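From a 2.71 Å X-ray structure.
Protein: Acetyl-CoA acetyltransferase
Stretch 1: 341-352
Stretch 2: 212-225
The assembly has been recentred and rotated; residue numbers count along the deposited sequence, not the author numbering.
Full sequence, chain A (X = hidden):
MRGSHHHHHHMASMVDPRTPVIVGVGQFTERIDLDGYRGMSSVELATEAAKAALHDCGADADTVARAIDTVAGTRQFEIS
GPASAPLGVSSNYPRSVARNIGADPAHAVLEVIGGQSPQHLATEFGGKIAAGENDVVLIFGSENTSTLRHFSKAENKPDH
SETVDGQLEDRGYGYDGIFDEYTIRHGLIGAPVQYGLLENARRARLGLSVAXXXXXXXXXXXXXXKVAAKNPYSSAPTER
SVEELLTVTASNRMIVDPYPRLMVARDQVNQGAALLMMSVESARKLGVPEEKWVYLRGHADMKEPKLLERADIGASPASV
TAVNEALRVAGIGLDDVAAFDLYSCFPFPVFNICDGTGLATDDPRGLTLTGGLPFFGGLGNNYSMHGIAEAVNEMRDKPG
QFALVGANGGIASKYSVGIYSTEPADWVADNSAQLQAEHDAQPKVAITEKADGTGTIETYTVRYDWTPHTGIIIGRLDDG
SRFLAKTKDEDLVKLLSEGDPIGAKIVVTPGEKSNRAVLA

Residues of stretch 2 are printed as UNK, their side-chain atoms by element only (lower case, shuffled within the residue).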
# COMPACT_ATOMS: atom_id res chain seq x y z
N ASP A 341 0.16 0.01 -11.00
CA ASP A 341 0.73 -0.68 -9.84
C ASP A 341 -0.08 -0.32 -8.61
O ASP A 341 0.03 0.77 -8.08
CB ASP A 341 2.21 -0.39 -9.59
CG ASP A 341 2.84 -1.40 -8.60
OD1 ASP A 341 3.29 -2.46 -9.02
OD2 ASP A 341 2.89 -1.12 -7.39
N LEU A 342 -0.92 -1.26 -8.20
CA LEU A 342 -1.78 -1.13 -7.04
C LEU A 342 -1.20 -1.91 -5.88
O LEU A 342 -0.77 -3.05 -6.03
CB LEU A 342 -3.23 -1.57 -7.38
CG LEU A 342 -4.23 -0.62 -8.04
CD1 LEU A 342 -3.68 0.63 -8.65
CD2 LEU A 342 -5.11 -1.36 -9.04
N TYR A 343 -1.15 -1.28 -4.73
CA TYR A 343 -0.55 -1.89 -3.57
C TYR A 343 -1.39 -3.08 -3.09
O TYR A 343 -2.61 -2.99 -2.92
CB TYR A 343 -0.43 -0.83 -2.49
CG TYR A 343 0.37 -1.23 -1.27
CD1 TYR A 343 1.67 -0.74 -1.09
CD2 TYR A 343 -0.18 -2.07 -0.29
CE1 TYR A 343 2.42 -1.09 0.01
CE2 TYR A 343 0.55 -2.43 0.83
CZ TYR A 343 1.86 -1.94 0.97
OH TYR A 343 2.59 -2.28 2.09
N SER A 344 -0.69 -4.19 -2.83
CA SER A 344 -1.31 -5.50 -2.64
C SER A 344 -0.66 -6.38 -1.57
O SER A 344 -0.17 -7.48 -1.90
CB SER A 344 -1.28 -6.26 -3.99
OG SER A 344 0.05 -6.37 -4.50
N CYS A 345 -0.63 -5.97 -0.31
CA CYS A 345 -0.09 -6.92 0.70
C CYS A 345 -1.16 -8.03 0.86
O CYS A 345 -0.88 -9.21 0.88
CB CYS A 345 0.29 -6.20 2.02
SG CYS A 345 1.67 -6.92 3.08
N PHE A 346 -2.41 -7.58 0.88
CA PHE A 346 -3.58 -8.43 0.94
C PHE A 346 -4.52 -8.07 -0.22
O PHE A 346 -4.40 -7.03 -0.83
CB PHE A 346 -4.26 -8.22 2.29
CG PHE A 346 -3.34 -8.47 3.47
CD1 PHE A 346 -3.18 -9.77 3.96
CD2 PHE A 346 -2.60 -7.44 4.05
CE1 PHE A 346 -2.32 -10.04 5.02
CE2 PHE A 346 -1.74 -7.69 5.09
CZ PHE A 346 -1.59 -8.98 5.59
N PRO A 347 -5.43 -8.94 -0.56
CA PRO A 347 -6.37 -8.68 -1.62
C PRO A 347 -7.25 -7.43 -1.44
O PRO A 347 -7.54 -6.74 -2.40
CB PRO A 347 -7.23 -9.93 -1.61
CG PRO A 347 -6.36 -10.96 -1.18
CD PRO A 347 -5.50 -10.35 -0.15
N PHE A 348 -7.67 -7.17 -0.21
CA PHE A 348 -8.59 -6.11 0.07
C PHE A 348 -8.29 -4.74 -0.58
O PHE A 348 -9.17 -4.17 -1.22
CB PHE A 348 -8.84 -5.98 1.57
CG PHE A 348 -9.71 -4.84 1.91
CD1 PHE A 348 -11.13 -4.97 1.86
CD2 PHE A 348 -9.16 -3.58 2.18
CE1 PHE A 348 -11.99 -3.85 2.13
CE2 PHE A 348 -10.00 -2.43 2.45
CZ PHE A 348 -11.42 -2.58 2.43
N PRO A 349 -7.08 -4.18 -0.41
CA PRO A 349 -6.87 -2.82 -0.91
C PRO A 349 -6.82 -2.74 -2.42
O PRO A 349 -6.91 -1.64 -2.97
CB PRO A 349 -5.52 -2.41 -0.29
CG PRO A 349 -4.89 -3.63 0.07
CD PRO A 349 -5.91 -4.66 0.34
N VAL A 350 -6.68 -3.90 -3.07
CA VAL A 350 -6.76 -3.99 -4.52
C VAL A 350 -8.20 -4.09 -4.92
O VAL A 350 -8.66 -3.28 -5.70
CB VAL A 350 -5.97 -5.18 -5.11
CG1 VAL A 350 -6.13 -5.20 -6.61
CG2 VAL A 350 -4.52 -5.10 -4.75
N PHE A 351 -8.91 -5.06 -4.37
CA PHE A 351 -10.36 -5.18 -4.55
C PHE A 351 -11.06 -3.84 -4.41
O PHE A 351 -11.89 -3.48 -5.22
CB PHE A 351 -10.95 -6.12 -3.50
CG PHE A 351 -10.88 -7.56 -3.86
CD1 PHE A 351 -11.05 -7.98 -5.17
CD2 PHE A 351 -10.67 -8.52 -2.88
CE1 PHE A 351 -10.99 -9.32 -5.50
CE2 PHE A 351 -10.62 -9.85 -3.20
CZ PHE A 351 -10.78 -10.25 -4.52
N ASN A 352 -10.69 -3.11 -3.37
CA ASN A 352 -11.35 -1.92 -2.97
C ASN A 352 -11.25 -0.82 -3.98
O ASN A 352 -12.19 -0.07 -4.15
CB ASN A 352 -10.77 -1.48 -1.64
CG ASN A 352 -11.31 -0.14 -1.19
OD1 ASN A 352 -12.50 -0.00 -0.84
ND2 ASN A 352 -10.43 0.86 -1.20
N UNK A 212 -16.65 -19.11 -2.39
CA UNK A 212 -16.74 -18.20 -3.54
C UNK A 212 -15.73 -17.03 -3.46
O UNK A 212 -15.07 -16.68 -4.44
o UNK A 212 -18.56 -19.29 -5.41
c UNK A 212 -19.06 -18.45 -4.64
c UNK A 212 -18.16 -17.64 -3.66
o UNK A 212 -20.30 -18.20 -4.63
N UNK A 213 -15.64 -16.45 -2.27
CA UNK A 213 -14.74 -15.36 -1.98
C UNK A 213 -13.31 -15.83 -2.04
O UNK A 213 -12.44 -15.15 -2.55
c UNK A 213 -12.58 -12.04 0.26
c UNK A 213 -15.09 -12.27 -0.91
c UNK A 213 -14.51 -11.03 -0.76
c UNK A 213 -15.04 -14.77 -0.62
c UNK A 213 -14.43 -13.41 -0.46
c UNK A 213 -13.24 -10.92 -0.18
c UNK A 213 -13.17 -13.27 0.13
o UNK A 213 -12.62 -9.70 -0.01
N UNK A 214 -13.05 -17.01 -1.51
CA UNK A 214 -11.72 -17.55 -1.61
C UNK A 214 -11.28 -17.72 -3.07
O UNK A 214 -10.11 -17.55 -3.39
n UNK A 214 -10.02 -21.32 0.83
c UNK A 214 -10.18 -19.31 -0.69
n UNK A 214 -11.00 -23.06 1.94
n UNK A 214 -11.43 -20.95 2.60
c UNK A 214 -11.61 -18.85 -0.80
c UNK A 214 -9.74 -19.90 0.61
c UNK A 214 -10.81 -21.78 1.79
N UNK A 215 -12.23 -18.00 -3.97
CA UNK A 215 -11.93 -18.10 -5.40
C UNK A 215 -11.61 -16.74 -6.00
O UNK A 215 -10.70 -16.60 -6.84
c UNK A 215 -13.07 -18.79 -6.16
c UNK A 215 -14.44 -19.10 -8.26
c UNK A 215 -12.11 -19.96 -8.18
c UNK A 215 -13.04 -18.89 -7.69
N UNK A 216 -12.37 -15.72 -5.59
CA UNK A 216 -12.16 -14.39 -6.08
C UNK A 216 -10.75 -13.90 -5.76
O UNK A 216 -10.08 -13.33 -6.62
c UNK A 216 -13.22 -13.44 -5.52
N UNK A 217 -10.31 -14.14 -4.51
CA UNK A 217 -8.97 -13.80 -4.03
C UNK A 217 -7.85 -14.51 -4.78
O UNK A 217 -6.81 -13.92 -5.05
c UNK A 217 -8.82 -14.16 -2.56
c UNK A 217 -9.50 -13.27 -1.60
c UNK A 217 -9.15 -15.64 0.37
se UNK A 217 -9.06 -13.70 0.30
N UNK A 218 -8.03 -15.79 -5.05
CA UNK A 218 -7.07 -16.52 -5.81
C UNK A 218 -7.02 -16.05 -7.26
O UNK A 218 -5.96 -16.02 -7.84
c UNK A 218 -7.35 -17.99 -5.71
N UNK A 219 -8.16 -15.65 -7.82
CA UNK A 219 -8.23 -15.16 -9.20
C UNK A 219 -7.68 -13.76 -9.41
O UNK A 219 -7.22 -13.41 -10.49
o UNK A 219 -11.20 -17.39 -12.19
c UNK A 219 -11.24 -16.73 -11.12
c UNK A 219 -9.94 -16.63 -10.33
o UNK A 219 -12.29 -16.21 -10.66
c UNK A 219 -9.65 -15.25 -9.78
N UNK A 220 -7.74 -12.98 -8.34
CA UNK A 220 -7.10 -11.70 -8.27
C UNK A 220 -5.57 -11.85 -8.22
O UNK A 220 -4.86 -11.18 -8.97
c UNK A 220 -7.04 -9.54 -6.86
c UNK A 220 -7.33 -9.10 -5.49
c UNK A 220 -7.58 -8.61 -7.85
c UNK A 220 -7.62 -10.93 -7.06
N UNK A 221 -5.10 -12.75 -7.36
CA UNK A 221 -3.67 -12.85 -7.03
C UNK A 221 -2.76 -13.68 -7.94
O UNK A 221 -1.53 -13.46 -7.93
c UNK A 221 -2.98 -10.13 -2.75
c UNK A 221 -3.47 -13.30 -5.59
c UNK A 221 -3.64 -9.90 -3.93
c UNK A 221 -3.80 -10.92 -4.85
c UNK A 221 -2.49 -11.39 -2.48
c UNK A 221 -3.28 -12.18 -4.60
c UNK A 221 -2.63 -12.40 -3.41
N UNK A 222 -3.34 -14.62 -8.69
CA UNK A 222 -2.53 -15.49 -9.56
C UNK A 222 -1.81 -14.72 -10.68
O UNK A 222 -0.61 -14.94 -10.91
c UNK A 222 -3.32 -16.67 -10.10
N UNK A 223 -2.53 -13.80 -11.36
CA UNK A 223 -1.89 -12.91 -12.33
C UNK A 223 -0.76 -12.05 -11.74
O UNK A 223 0.20 -11.76 -12.44
c UNK A 223 -4.00 -13.63 -11.37
c UNK A 223 -3.05 -12.02 -12.80
c UNK A 223 -4.25 -12.76 -12.53
N UNK A 224 -0.91 -11.64 -10.48
CA UNK A 224 0.18 -11.05 -9.69
C UNK A 224 1.48 -11.89 -9.60
O UNK A 224 2.56 -11.40 -9.92
c UNK A 224 -0.69 -8.39 -7.51
c UNK A 224 -0.31 -10.71 -8.29
c UNK A 224 -1.12 -9.48 -8.23
c UNK A 224 -1.45 -7.23 -7.45
c UNK A 224 -3.06 -8.24 -8.86
c UNK A 224 -2.64 -7.17 -8.14
c UNK A 224 -2.31 -9.40 -8.90
N UNK A 225 1.36 -13.15 -9.19
CA UNK A 225 2.53 -13.98 -9.00
C UNK A 225 3.19 -14.35 -10.30
O UNK A 225 4.38 -14.65 -10.32
o UNK A 225 1.48 -16.18 -8.73
c UNK A 225 2.27 -15.21 -8.11

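Position 212, within a helix that begins earlier in the chain, has two side-chain carbons, the second carrying two oxygens, and reaches nothing on stretch 1. It is Asp212, a charged residue suited to its exposed site.

At 213 one carbon leads to a six-carbon ring bearing an oxygen, which lies near the ring of Phe351. This is Tyr213. Its OH is 3.7 Å from Phe351 CD2, and the rings meet obliquely; the hydroxyl finds its hydrogen bond elsewhere in the structure, so the ring can serve as an apolar neighbour.

Position 214 has three carbons, a nitrogen, and a carbon with two more nitrogens: Arg214, out of reach of stretch 1 and partly exposed, where a long charged chain is at home. Position 215 has four carbons forked at the second and touches nothing on stretch 1; the fork after one CH2 makes it Leu215, on the exposed side.

At 216 a single carbon, CB, lies 4.1 Å from Phe351 CZ; this is Ala216. Its small side chain lets Phe351 come close to the helix backbone: Phe351 CZ is 3.8 Å from Ala216 O.

Position 217 is an unbranched chain of two carbons, selenium and a carbon, beside Pro347 and Phe351. The selenium identifies selenomethionine, Met217. Its slim apolar start packs against both, CG lying 3.9 Å from Pro347 CG and from Phe351 CE2, while the end leads away.

One carbon at 218, facing away, is Ala218, compact and buried. At 219, three carbons end in two oxygens: Glu219, exposed and free of stretch 1.

Position 220 again shows four carbons forked at the second, now pointing toward stretch 1. It is Leu220, whose broad forked end fills the space between Pro347, Val350 and Phe351; CD1 comes within 3.9 Å of Val350 CG1, and CD2 lies over the Phe351 face, 3.7 Å from the ring centroid.

At 221 one carbon carries an unsubstituted six-carbon ring against Pro347. This is Phe221. Pro347 CG stands over its face, and Phe221 CZ is 3.5 Å from Pro347 N, so a flat apolar ring suits this surface.

The lone carbon of 222 is Ala222, beyond reach of stretch 1. At 223 three carbons close a ring onto the backbone nitrogen: Pro223. Without an N-H it cannot donate the usual helical bond, and the helix is kinked here.

Position 224 has another plain six-carbon ring, near Ser344 and Val350: Phe224. Its CA-to-CB bond points toward stretch 1, and the large apolar ring spans the distance: Ser344 OG meets its edge, 3.4 Å from CE1, and Val350 CG1 is 4.3 Å from CZ. Finally, one carbon and one oxygen at 225 make Ser225, whose OG donates to Ala222 O (3.3 Å).

No hydrogen bond crosses between the stretches; apolar packing joins them. The helices cross at 94°, and Phe351 is a knob among Tyr213, Ala216, Met217 and Leu220. Pro347 extends the contact against Met217, Leu220 and Phe221, while Phe224 carries it to Ser344.

Stretch 2, residues 212-225: DYRLAMAELFAPFS
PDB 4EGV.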